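Local coordinates for putative heme binding protein (PDB 6EU8), which probably binds heme as a member of the HmuY-like family of heme-binding proteins, here captured without its ligand, at residues A[98-103]-A[159-164]; A[28-33]-A[187-192]; A[76-81]-A[172-177]; A[142-147]-A[153-158]. All coordinates share one frame; numbering follows the deposited sequence.

Contact 1: residues A[98-103]-A[159-164]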
loop_
_atom_site.group_PDB
_atom_site.type_symbol
_atom_site.label_atom_id
_atom_site.label_comp_id
_atom_site.label_asym_id
_atom_site.label_seq_id
_atom_site.Cartn_x
_atom_site.Cartn_y
_atom_site.Cartn_z
ATOM N N GLY A 98 -2.052 -16.512 -16.811
ATOM C CA GLY A 98 -3.435 -16.196 -16.460
ATOM C C GLY A 98 -3.573 -15.798 -15.008
ATOM O O GLY A 98 -2.631 -15.271 -14.409
ATOM N N LEU A 99 -4.753 -16.046 -14.451
ATOM C CA LEU A 99 -5.025 -15.818 -13.046
ATOM C C LEU A 99 -4.744 -17.120 -12.309
ATOM O O LEU A 99 -5.506 -18.085 -12.456
ATOM C CB LEU A 99 -6.487 -15.400 -12.846
ATOM C CG LEU A 99 -6.993 -15.141 -11.428
ATOM C CD1 LEU A 99 -6.205 -14.032 -10.740
ATOM C CD2 LEU A 99 -8.467 -14.766 -11.504
ATOM N N PRO A 100 -3.645 -17.181 -11.534
ATOM C CA PRO A 100 -3.360 -18.459 -10.904
ATOM C C PRO A 100 -4.327 -18.789 -9.794
ATOM O O PRO A 100 -4.902 -17.887 -9.164
ATOM C CB PRO A 100 -1.947 -18.279 -10.323
ATOM C CG PRO A 100 -1.458 -16.971 -10.818
ATOM C CD PRO A 100 -2.669 -16.157 -11.120
ATOM N N ALA A 101 -4.506 -20.084 -9.566
ATOM C CA ALA A 101 -5.183 -20.564 -8.380
ATOM C C ALA A 101 -4.234 -20.400 -7.212
ATOM O O ALA A 101 -3.018 -20.321 -7.404
ATOM C CB ALA A 101 -5.572 -22.026 -8.541
ATOM N N GLY A 102 -4.791 -20.354 -6.007
ATOM C CA GLY A 102 -4.004 -20.145 -4.790
ATOM C C GLY A 102 -4.837 -19.697 -3.597
ATOM O O GLY A 102 -6.060 -19.541 -3.701
ATOM N N ASP A 103 -4.153 -19.485 -2.475
ATOM C CA ASP A 103 -4.770 -19.088 -1.215
ATOM C C ASP A 103 -4.684 -17.552 -1.045
ATOM O O ASP A 103 -3.828 -17.032 -0.308
ATOM C CB ASP A 103 -4.074 -19.808 -0.055
ATOM C CG ASP A 103 -4.746 -19.567 1.297
ATOM O OD1 ASP A 103 -5.947 -19.214 1.345
ATOM O OD2 ASP A 103 -4.060 -19.745 2.324
ATOM N N VAL A 159 6.791 -11.908 -7.998
ATOM C CA VAL A 159 5.597 -11.347 -8.662
ATOM C C VAL A 159 4.384 -11.638 -7.779
ATOM O O VAL A 159 4.109 -12.790 -7.427
ATOM C CB VAL A 159 5.370 -11.973 -10.077
ATOM C CG1 VAL A 159 4.082 -11.471 -10.729
ATOM C CG2 VAL A 159 6.525 -11.602 -11.002
ATOM N N PHE A 160 3.658 -10.569 -7.407
ATOM C CA PHE A 160 2.373 -10.657 -6.715
ATOM C C PHE A 160 1.211 -10.670 -7.715
ATOM O O PHE A 160 1.309 -10.081 -8.791
ATOM C CB PHE A 160 2.175 -9.493 -5.687
ATOM C CG PHE A 160 3.191 -9.490 -4.573
ATOM C CD1 PHE A 160 4.423 -8.880 -4.747
ATOM C CD2 PHE A 160 2.907 -10.076 -3.365
ATOM C CE1 PHE A 160 5.404 -8.894 -3.726
ATOM C CE2 PHE A 160 3.862 -10.078 -2.335
ATOM C CZ PHE A 160 5.109 -9.483 -2.517
ATOM N N VAL A 161 0.141 -11.361 -7.348
ATOM C CA VAL A 161 -1.108 -11.271 -8.107
ATOM C C VAL A 161 -2.214 -10.787 -7.167
ATOM O O VAL A 161 -2.407 -11.338 -6.088
ATOM C CB VAL A 161 -1.494 -12.597 -8.792
ATOM C CG1 VAL A 161 -2.790 -12.383 -9.589
ATOM C CG2 VAL A 161 -0.362 -13.075 -9.730
ATOM N N VAL A 162 -2.936 -9.766 -7.608
ATOM C CA VAL A 162 -4.031 -9.174 -6.851
ATOM C C VAL A 162 -5.322 -9.255 -7.680
ATOM O O VAL A 162 -5.330 -8.803 -8.826
ATOM C CB VAL A 162 -3.753 -7.699 -6.503
ATOM C CG1 VAL A 162 -4.745 -7.203 -5.467
ATOM C CG2 VAL A 162 -2.326 -7.509 -5.957
ATOM N N LYS A 163 -6.370 -9.790 -7.059
ATOM C CA LYS A 163 -7.738 -9.865 -7.644
ATOM C C LYS A 163 -8.596 -8.760 -7.068
ATOM O O LYS A 163 -8.632 -8.596 -5.820
ATOM C CB LYS A 163 -8.421 -11.197 -7.284
ATOM C CG LYS A 163 -7.749 -12.450 -7.806
ATOM C CD LYS A 163 -8.152 -13.735 -7.065
ATOM C CE LYS A 163 -9.522 -14.252 -7.444
ATOM N NZ LYS A 163 -9.609 -15.698 -7.102
ATOM N N PHE A 164 -9.314 -8.024 -7.941
ATOM C CA PHE A 164 -10.095 -6.839 -7.552
ATOM C C PHE A 164 -11.610 -7.081 -7.524
ATOM O O PHE A 164 -12.087 -8.100 -8.043
ATOM C CB PHE A 164 -9.718 -5.656 -8.434
ATOM C CG PHE A 164 -8.251 -5.322 -8.359
ATOM C CD1 PHE A 164 -7.713 -4.843 -7.164
ATOM C CD2 PHE A 164 -7.406 -5.527 -9.445
ATOM C CE1 PHE A 164 -6.353 -4.580 -7.064
ATOM C CE2 PHE A 164 -6.043 -5.244 -9.358
ATOM C CZ PHE A 164 -5.521 -4.775 -8.156
HETATM O O HOH W 1 -7.859 -17.742 -8.752
#
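L99 lays its CD1 methyl over two side chains of strand 160-163. That methyl lies 3.7 Å from K163 CG and 4.0 Å from V161 CG1, and it is the one atom of L99 that comes this near a side chain across the contact. The placement follows from chi1 of 179°, which swings CG away from the backbone N and lets CD1 reach the strand. L99 and K163 cross at about a right angle, so they touch at CD1 and not along their lengths. The ring end of P100 abuts V161, its CD 4.1 Å from V161 CG1 and equally near CG2, so that it straddles both branches of the valine. Beyond the apolar patch, K163 bends at chi3 (76°), and one water joins the segments by accepting from K163 NZ at 3.2 Å and donating to P100 O at 3.0 Å. P100 O also takes part in a hydrogen bond with the hydroxyl of Y104, whose ring forms a cation-pi contact with K163. The loop between strands 84-87 and 105-111 thus folds over strand 160-163, which is paired on one side with strand 84-87 and on the other with strand 169-178.

Contact 2: residues A[28-33]-A[187-192]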
loop_
_atom_site.group_PDB
_atom_site.type_symbol
_atom_site.label_atom_id
_atom_site.label_comp_id
_atom_site.label_asym_id
_atom_site.label_seq_id
_atom_site.Cartn_x
_atom_site.Cartn_y
_atom_site.Cartn_z
ATOM N N VAL A 28 -4.612 4.389 -6.069
ATOM C CA VAL A 28 -4.086 4.151 -7.438
ATOM C C VAL A 28 -5.070 3.331 -8.282
ATOM O O VAL A 28 -5.453 2.226 -7.907
ATOM C CB VAL A 28 -2.727 3.388 -7.416
ATOM C CG1 VAL A 28 -2.114 3.236 -8.825
ATOM C CG2 VAL A 28 -1.726 4.062 -6.470
ATOM N N ASN A 29 -5.448 3.897 -9.454
ATOM C CA ASN A 29 -6.219 3.200 -10.481
ATOM C C ASN A 29 -5.253 2.607 -11.514
ATOM O O ASN A 29 -4.581 3.361 -12.239
ATOM C CB ASN A 29 -7.160 4.201 -11.170
ATOM C CG ASN A 29 -8.164 3.532 -12.089
ATOM O OD1 ASN A 29 -7.811 2.665 -12.884
ATOM N ND2 ASN A 29 -9.429 3.930 -11.978
ATOM N N LEU A 30 -5.128 1.294 -11.514
ATOM C CA LEU A 30 -4.221 0.574 -12.421
ATOM C C LEU A 30 -4.738 0.496 -13.858
ATOM O O LEU A 30 -3.939 0.309 -14.787
ATOM C CB LEU A 30 -3.946 -0.818 -11.888
ATOM C CG LEU A 30 -3.295 -0.886 -10.501
ATOM C CD1 LEU A 30 -3.351 -2.302 -9.951
ATOM C CD2 LEU A 30 -1.856 -0.369 -10.576
ATOM N N GLU A 31 -6.057 0.650 -14.041
ATOM C CA GLU A 31 -6.649 0.611 -15.386
ATOM C C GLU A 31 -6.324 1.911 -16.120
ATOM O O GLU A 31 -5.865 1.880 -17.258
ATOM C CB GLU A 31 -8.168 0.345 -15.339
ATOM C CG GLU A 31 -8.812 0.196 -16.738
ATOM C CD GLU A 31 -10.205 -0.424 -16.753
ATOM O OE1 GLU A 31 -10.843 -0.628 -15.696
ATOM O OE2 GLU A 31 -10.678 -0.723 -17.869
ATOM N N THR A 32 -6.544 3.044 -15.456
ATOM C CA THR A 32 -6.377 4.375 -16.042
ATOM C C THR A 32 -5.059 5.083 -15.731
ATOM O O THR A 32 -4.693 6.042 -16.408
ATOM C CB THR A 32 -7.488 5.327 -15.555
ATOM O OG1 THR A 32 -7.374 5.529 -14.133
ATOM C CG2 THR A 32 -8.866 4.781 -15.890
ATOM N N GLY A 33 -4.368 4.651 -14.677
ATOM C CA GLY A 33 -3.185 5.351 -14.193
ATOM C C GLY A 33 -3.405 6.558 -13.281
ATOM O O GLY A 33 -2.432 7.163 -12.826
ATOM N N VAL A 187 7.788 4.747 -3.875
ATOM C CA VAL A 187 7.513 3.355 -4.193
ATOM C C VAL A 187 7.272 3.196 -5.683
ATOM O O VAL A 187 6.329 3.806 -6.208
ATOM C CB VAL A 187 6.291 2.861 -3.380
ATOM C CG1 VAL A 187 5.932 1.426 -3.736
ATOM C CG2 VAL A 187 6.553 3.004 -1.884
ATOM N N SER A 188 8.113 2.402 -6.355
ATOM C CA SER A 188 7.979 2.125 -7.824
ATOM C C SER A 188 7.646 0.665 -8.091
ATOM O O SER A 188 8.154 -0.220 -7.399
ATOM C CB SER A 188 9.259 2.525 -8.581
ATOM O OG SER A 188 9.523 3.903 -8.486
ATOM N N PHE A 189 6.765 0.404 -9.085
ATOM C CA PHE A 189 6.436 -0.950 -9.486
ATOM C C PHE A 189 6.065 -1.000 -10.959
ATOM O O PHE A 189 5.595 -0.001 -11.513
ATOM C CB PHE A 189 5.262 -1.515 -8.636
ATOM C CG PHE A 189 4.076 -0.586 -8.527
ATOM C CD1 PHE A 189 4.035 0.415 -7.579
ATOM C CD2 PHE A 189 2.988 -0.712 -9.402
ATOM C CE1 PHE A 189 2.945 1.296 -7.502
ATOM C CE2 PHE A 189 1.895 0.146 -9.319
ATOM C CZ PHE A 189 1.866 1.145 -8.369
ATOM N N ASN A 190 6.295 -2.163 -11.550
ATOM C CA ASN A 190 5.796 -2.495 -12.885
ATOM C C ASN A 190 4.560 -3.357 -12.693
ATOM O O ASN A 190 4.466 -4.109 -11.722
ATOM C CB ASN A 190 6.876 -3.270 -13.662
ATOM C CG ASN A 190 8.143 -2.457 -13.885
ATOM O OD1 ASN A 190 8.126 -1.231 -13.880
ATOM N ND2 ASN A 190 9.257 -3.165 -14.093
ATOM N N TYR A 191 3.571 -3.257 -13.594
ATOM C CA TYR A 191 2.414 -4.137 -13.520
ATOM C C TYR A 191 1.808 -4.524 -14.887
ATOM O O TYR A 191 2.039 -3.833 -15.868
ATOM C CB TYR A 191 1.309 -3.542 -12.607
ATOM C CG TYR A 191 0.678 -2.285 -13.104
ATOM C CD1 TYR A 191 1.218 -1.038 -12.829
ATOM C CD2 TYR A 191 -0.496 -2.333 -13.875
ATOM C CE1 TYR A 191 0.603 0.133 -13.273
ATOM C CE2 TYR A 191 -1.088 -1.190 -14.324
ATOM C CZ TYR A 191 -0.562 0.029 -14.021
ATOM O OH TYR A 191 -1.175 1.166 -14.471
ATOM N N GLU A 192 1.044 -5.599 -14.884
ATOM C CA GLU A 192 0.220 -6.023 -16.042
ATOM C C GLU A 192 -1.218 -6.253 -15.517
ATOM O O GLU A 192 -1.467 -7.208 -14.784
ATOM C CB GLU A 192 0.816 -7.277 -16.718
ATOM C CG GLU A 192 2.253 -7.072 -17.192
ATOM C CD GLU A 192 2.782 -8.161 -18.129
ATOM O OE1 GLU A 192 2.166 -9.234 -18.238
ATOM O OE2 GLU A 192 3.855 -7.925 -18.749
#
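L30 meets Y191 first through CB, which lies 3.8 Å from Y191 CE2 near the hydroxyl end of the ring. From there chi1 of -60° sets CG beside the backbone N, and the branch ending in CD2 extends over the tyrosine. CD2 stands 3.6 Å from the centroid of the Y191 ring and only 10° off its normal, a CH-pi contact centred on the face. The same methyl also reaches the edge of a second ring, with F189 CE2 4.0 Å from L30 CD2 and close to the plane of that phenyl group. Both aromatic residues project from strand 184-194 toward the loop, two positions apart on the same side of the strand. L30 is held by its backbone as well: Y191 OH donates to L30 O at 2.9 Å, with the donor tilted 23° from the carbonyl plane. The loop carrying L30 links strands 24-28 and 35-39 of a four-stranded antiparallel sheet and is shaped by an Asx motif, in which N29 OD1 accepts from T32 N at 2.9 Å. N29 ND2 is hydrogen-bonded to K68 O, so both ends of that amide have partners. On the larger sheet, strand 184-194 runs between strands 11-18 and 169-178, while the other methyl of L30, CD1, packs against the ring of F164.

Contact 3: residues A[76-81]-A[172-177]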
loop_
_atom_site.group_PDB
_atom_site.type_symbol
_atom_site.label_atom_id
_atom_site.label_comp_id
_atom_site.label_asym_id
_atom_site.label_seq_id
_atom_site.Cartn_x
_atom_site.Cartn_y
_atom_site.Cartn_z
ATOM N N PHE A 76 5.350 2.129 3.509
ATOM C CA PHE A 76 5.519 0.818 2.833
ATOM C C PHE A 76 4.318 -0.104 3.042
ATOM O O PHE A 76 4.351 -1.290 2.644
ATOM C CB PHE A 76 6.841 0.139 3.234
ATOM C CG PHE A 76 8.104 0.895 2.840
ATOM C CD1 PHE A 76 8.154 1.776 1.754
ATOM C CD2 PHE A 76 9.260 0.708 3.597
ATOM C CE1 PHE A 76 9.327 2.428 1.409
ATOM C CE2 PHE A 76 10.445 1.385 3.248
ATOM C CZ PHE A 76 10.468 2.220 2.180
ATOM N N ASP A 77 3.272 0.430 3.674
ATOM C CA ASP A 77 1.987 -0.304 3.834
ATOM C C ASP A 77 1.187 -0.253 2.525
ATOM O O ASP A 77 1.025 0.812 1.919
ATOM C CB ASP A 77 1.142 0.350 4.915
ATOM C CG ASP A 77 1.857 0.479 6.232
ATOM O OD1 ASP A 77 2.215 -0.561 6.815
ATOM O OD2 ASP A 77 2.037 1.619 6.724
ATOM N N ILE A 78 0.671 -1.412 2.110
ATOM C CA ILE A 78 -0.095 -1.548 0.850
ATOM C C ILE A 78 -1.434 -2.178 1.194
ATOM O O ILE A 78 -1.472 -3.221 1.899
ATOM C CB ILE A 78 0.575 -2.483 -0.186
ATOM C CG1 ILE A 78 2.074 -2.248 -0.273
ATOM C CG2 ILE A 78 -0.092 -2.324 -1.554
ATOM C CD1 ILE A 78 2.443 -0.931 -0.819
ATOM N N ARG A 79 -2.528 -1.541 0.760
ATOM C CA ARG A 79 -3.863 -2.153 0.870
ATOM C C ARG A 79 -4.520 -2.224 -0.505
ATOM O O ARG A 79 -4.038 -1.659 -1.479
ATOM C CB ARG A 79 -4.768 -1.400 1.843
ATOM C CG ARG A 79 -5.191 -0.025 1.358
ATOM C CD ARG A 79 -6.320 0.570 2.165
ATOM N NE ARG A 79 -7.582 -0.125 1.900
ATOM C CZ ARG A 79 -8.788 0.388 2.114
ATOM N NH1 ARG A 79 -8.948 1.614 2.608
ATOM N NH2 ARG A 79 -9.865 -0.364 1.794
ATOM N N THR A 80 -5.666 -2.916 -0.534
ATOM C CA THR A 80 -6.496 -3.031 -1.731
ATOM C C THR A 80 -7.874 -2.413 -1.481
ATOM O O THR A 80 -8.225 -2.090 -0.344
ATOM C CB THR A 80 -6.666 -4.519 -2.136
ATOM O OG1 THR A 80 -7.493 -5.212 -1.186
ATOM C CG2 THR A 80 -5.321 -5.207 -2.283
ATOM N N ASN A 81 -8.668 -2.302 -2.560
ATOM C CA ASN A 81 -10.067 -1.809 -2.450
ATOM C C ASN A 81 -11.000 -3.016 -2.383
ATOM O O ASN A 81 -11.634 -3.381 -3.395
ATOM C CB ASN A 81 -10.404 -0.880 -3.624
ATOM C CG ASN A 81 -11.729 -0.169 -3.446
ATOM O OD1 ASN A 81 -12.376 -0.301 -2.408
ATOM N ND2 ASN A 81 -12.123 0.615 -4.438
ATOM N N ILE A 172 1.943 -7.757 -10.277
ATOM C CA ILE A 172 2.711 -6.598 -9.808
ATOM C C ILE A 172 4.119 -7.024 -9.343
ATOM O O ILE A 172 4.241 -7.990 -8.596
ATOM C CB ILE A 172 1.977 -5.892 -8.628
ATOM C CG1 ILE A 172 0.531 -5.472 -9.008
ATOM C CG2 ILE A 172 2.787 -4.694 -8.162
ATOM C CD1 ILE A 172 -0.294 -4.856 -7.877
ATOM N N LYS A 173 5.142 -6.330 -9.841
ATOM C CA LYS A 173 6.525 -6.514 -9.371
ATOM C C LYS A 173 7.040 -5.165 -8.905
ATOM O O LYS A 173 7.166 -4.215 -9.684
ATOM C CB LYS A 173 7.423 -7.066 -10.494
ATOM C CG LYS A 173 8.847 -7.371 -10.009
ATOM C CD LYS A 173 9.427 -8.639 -10.618
ATOM C CE LYS A 173 10.945 -8.711 -10.423
ATOM N NZ LYS A 173 11.427 -10.098 -10.143
ATOM N N PHE A 174 7.360 -5.062 -7.602
ATOM C CA PHE A 174 7.906 -3.831 -7.033
ATOM C C PHE A 174 9.380 -3.743 -7.387
ATOM O O PHE A 174 10.066 -4.760 -7.387
ATOM C CB PHE A 174 7.704 -3.752 -5.512
ATOM C CG PHE A 174 6.253 -3.637 -5.102
ATOM C CD1 PHE A 174 5.485 -4.776 -4.921
ATOM C CD2 PHE A 174 5.655 -2.385 -4.913
ATOM C CE1 PHE A 174 4.140 -4.696 -4.573
ATOM C CE2 PHE A 174 4.311 -2.306 -4.570
ATOM C CZ PHE A 174 3.565 -3.463 -4.383
ATOM N N THR A 175 9.822 -2.556 -7.775
ATOM C CA THR A 175 11.194 -2.354 -8.240
ATOM C C THR A 175 12.040 -1.447 -7.361
ATOM O O THR A 175 13.268 -1.609 -7.331
ATOM C CB THR A 175 11.233 -1.814 -9.688
ATOM O OG1 THR A 175 10.616 -0.523 -9.780
ATOM C CG2 THR A 175 10.569 -2.796 -10.643
ATOM N N ASP A 176 11.422 -0.488 -6.667
ATOM C CA ASP A 176 12.155 0.468 -5.828
ATOM C C ASP A 176 11.331 0.923 -4.625
ATOM O O ASP A 176 10.095 1.074 -4.716
ATOM C CB ASP A 176 12.585 1.722 -6.634
ATOM C CG ASP A 176 13.365 1.387 -7.930
ATOM O OD1 ASP A 176 12.723 1.166 -9.000
ATOM O OD2 ASP A 176 14.634 1.402 -7.892
ATOM N N ALA A 177 12.026 1.162 -3.513
ATOM C CA ALA A 177 11.435 1.765 -2.290
ATOM C C ALA A 177 12.029 3.116 -1.913
ATOM O O ALA A 177 11.564 3.754 -0.945
ATOM C CB ALA A 177 11.592 0.819 -1.136
#
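F76 has chi1 at -63°, placing CG opposite its carbonyl carbon, and chi2 at -26° turns the ring so that its CE1-CZ edge meets A177. The edge approaches both backbone and side chain of the alanine: F76 CE1 is 3.5 Å from A177 O, which lies near the ring plane, and 3.8 Å from A177 CB. F76 CZ is likewise 3.8 Å from A177 CB, so the methyl sits evenly across two ring carbons. Further along, I78 CD1 reaches toward F174, where it stops 4.4 Å from F174 CE2 in an oblique, looser approach. The F174 ring is also packed by I172 CG2, 3.8 Å above one face and offset toward the rim. W143 completes the group, touching I78, meeting the F174 ring and taking the F76 ring edge-to-face. Strand 77-80, at the margin of the four-stranded sheet, is thereby set against strand 169-178 of the larger sheet. Since the two segments meet through carbon contacts and one aromatic edge beside a carbonyl oxygen, their association is chiefly apolar, consistent with its position near the centre of the chain.

Contact 4: residues A[142-147]-A[153-158]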
loop_
_atom_site.group_PDB
_atom_site.type_symbol
_atom_site.label_atom_id
_atom_site.label_comp_id
_atom_site.label_asym_id
_atom_site.label_seq_id
_atom_site.Cartn_x
_atom_site.Cartn_y
_atom_site.Cartn_z
ATOM N N THR A 142 4.651 -8.109 2.529
ATOM C CA THR A 142 5.910 -8.824 2.309
ATOM C C THR A 142 6.759 -8.358 1.123
ATOM O O THR A 142 7.849 -8.918 0.895
ATOM C CB THR A 142 5.701 -10.345 2.227
ATOM O OG1 THR A 142 5.102 -10.724 0.976
ATOM C CG2 THR A 142 4.879 -10.845 3.410
ATOM N N TRP A 143 6.320 -7.357 0.353
ATOM C CA TRP A 143 7.154 -6.766 -0.711
ATOM C C TRP A 143 8.490 -6.237 -0.155
ATOM O O TRP A 143 9.463 -6.183 -0.882
ATOM C CB TRP A 143 6.411 -5.680 -1.502
ATOM C CG TRP A 143 6.309 -4.286 -0.879
ATOM C CD1 TRP A 143 5.442 -3.848 0.076
ATOM C CD2 TRP A 143 7.093 -3.150 -1.259
ATOM N NE1 TRP A 143 5.667 -2.515 0.353
ATOM C CE2 TRP A 143 6.648 -2.053 -0.490
ATOM C CE3 TRP A 143 8.119 -2.958 -2.190
ATOM C CZ2 TRP A 143 7.213 -0.776 -0.606
ATOM C CZ3 TRP A 143 8.670 -1.678 -2.326
ATOM C CH2 TRP A 143 8.208 -0.602 -1.541
ATOM N N ILE A 144 8.499 -5.858 1.129
ATOM C CA ILE A 144 9.743 -5.517 1.858
ATOM C C ILE A 144 10.168 -6.749 2.666
ATOM O O ILE A 144 9.429 -7.226 3.519
ATOM C CB ILE A 144 9.487 -4.328 2.818
ATOM C CG1 ILE A 144 9.084 -3.057 2.065
ATOM C CG2 ILE A 144 10.673 -4.102 3.776
ATOM C CD1 ILE A 144 10.111 -2.523 1.094
ATOM N N VAL A 145 11.374 -7.265 2.393
ATOM C CA VAL A 145 11.948 -8.320 3.206
ATOM C C VAL A 145 12.478 -7.722 4.540
ATOM O O VAL A 145 12.222 -8.284 5.608
ATOM C CB VAL A 145 13.103 -9.033 2.480
ATOM C CG1 VAL A 145 13.744 -10.123 3.375
ATOM C CG2 VAL A 145 12.621 -9.639 1.153
ATOM N N GLU A 146 13.254 -6.644 4.430
ATOM C CA GLU A 146 13.833 -5.941 5.603
ATOM C C GLU A 146 13.823 -4.449 5.353
ATOM O O GLU A 146 14.149 -4.002 4.249
ATOM C CB GLU A 146 15.327 -6.270 5.763
ATOM C CG GLU A 146 15.753 -7.612 6.274
ATOM C CD GLU A 146 17.245 -7.551 6.620
ATOM O OE1 GLU A 146 17.587 -6.845 7.594
ATOM O OE2 GLU A 146 18.067 -8.132 5.879
ATOM N N ASN A 147 13.573 -3.667 6.412
ATOM C CA ASN A 147 13.709 -2.203 6.366
ATOM C C ASN A 147 14.486 -1.669 7.603
ATOM O O ASN A 147 13.880 -1.080 8.500
ATOM C CB ASN A 147 12.341 -1.546 6.287
ATOM C CG ASN A 147 12.417 -0.050 6.118
ATOM O OD1 ASN A 147 13.384 0.475 5.574
ATOM N ND2 ASN A 147 11.407 0.635 6.570
ATOM N N PRO A 153 16.340 -0.414 2.286
ATOM C CA PRO A 153 15.385 -1.522 2.299
ATOM C C PRO A 153 15.800 -2.656 1.338
ATOM O O PRO A 153 16.458 -2.392 0.325
ATOM C CB PRO A 153 14.072 -0.852 1.858
ATOM C CG PRO A 153 14.258 0.621 2.040
ATOM C CD PRO A 153 15.735 0.810 1.757
ATOM N N VAL A 154 15.459 -3.885 1.699
ATOM C CA VAL A 154 15.700 -5.081 0.857
ATOM C C VAL A 154 14.313 -5.520 0.342
ATOM O O VAL A 154 13.427 -5.834 1.155
ATOM C CB VAL A 154 16.333 -6.224 1.682
ATOM C CG1 VAL A 154 16.515 -7.496 0.859
ATOM C CG2 VAL A 154 17.689 -5.755 2.220
ATOM N N LEU A 155 14.145 -5.548 -0.990
ATOM C CA LEU A 155 12.836 -5.862 -1.647
ATOM C C LEU A 155 12.749 -7.322 -2.042
ATOM O O LEU A 155 13.759 -7.946 -2.406
ATOM C CB LEU A 155 12.627 -5.003 -2.905
ATOM C CG LEU A 155 12.157 -3.551 -2.798
ATOM C CD1 LEU A 155 13.152 -2.706 -2.015
ATOM C CD2 LEU A 155 11.932 -2.955 -4.189
ATOM N N SER A 156 11.545 -7.878 -1.964
ATOM C CA SER A 156 11.259 -9.202 -2.507
ATOM C C SER A 156 11.379 -9.152 -4.017
ATOM O O SER A 156 11.071 -8.150 -4.645
ATOM C CB SER A 156 9.829 -9.617 -2.148
ATOM O OG SER A 156 9.440 -10.824 -2.790
ATOM N N LYS A 157 11.811 -10.264 -4.602
ATOM C CA LYS A 157 11.853 -10.418 -6.069
ATOM C C LYS A 157 10.599 -11.121 -6.618
ATOM O O LYS A 157 10.563 -11.406 -7.832
ATOM C CB LYS A 157 13.105 -11.211 -6.453
ATOM C CG LYS A 157 14.411 -10.553 -6.060
ATOM C CD LYS A 157 14.619 -9.297 -6.869
ATOM C CE LYS A 157 16.072 -9.009 -7.227
ATOM N NZ LYS A 157 16.764 -8.229 -6.166
ATOM N N SER A 158 9.604 -11.409 -5.765
ATOM C CA SER A 158 8.385 -12.124 -6.182
ATOM C C SER A 158 7.431 -11.259 -7.015
ATOM O O SER A 158 7.273 -10.058 -6.790
ATOM C CB SER A 158 7.629 -12.678 -4.979
ATOM O OG SER A 158 8.451 -13.519 -4.170
HETATM O O HOH W 2 9.127 -6.338 -3.865
#
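W143 carries I144 CD1 on one face of its indole, 3.6 Å above the plane and offset toward the rim, and meets L155 at its edge. There W143 CZ3 is 4.0 Å from L155 CD2, the two side chains lying alongside and pointing the same way. A water also lies in the indole plane at the edge; it donates to both W143 O and S156 O, bridging the two segments. N147 likewise lies beside P153, its OD1 3.6 Å from P153 CG, although the polar partner of that oxygen is K184 NZ. The backbones form a short antiparallel hairpin interrupted by a classic beta bulge, with V145 and E146 both facing V154. V145 N bonds to V154 O at 2.8 Å, whereas E146 N reaches the same oxygen only weakly. E146 O then receives V154 N at 2.9 Å in its carbonyl plane, with an N-H...O angle of 172°. At the other end, S156 N bonds to W143 O at 2.9 Å, approaching from 39° above the carbonyl plane, and S156 OG accepts from S158 N in an ST turn. The hairpin of strands 144-146 and 154-155 lies at the surface, but W143 turns inward, bonding through NE1 to F76 O and packing against A177 of strand 169-178, V187 of strand 184-194 and F160 of strand 160-163.

Overall arrangement
Along the chain, contact 2 spans the other three: 28-33 comes first and 187-192 last, contact 3 lies within that span, contact 1 within contact 3, and contact 4 within contact 1. Strands 160-163, 169-178 and 184-194 are successive neighbours in the large antiparallel sheet and carry one segment each of contacts 1, 3 and 2. Contacts 2 and 3 set the four-stranded sheet or its loop against that sheet, with centres about 10 Å apart; the centre of contact 4 is also about 10 Å from that of contact 3, while those of contacts 1 and 4 are about 19 Å apart. Together they tie two sheets, a loop and a surface hairpin into one beta-rich HmuY-type fold.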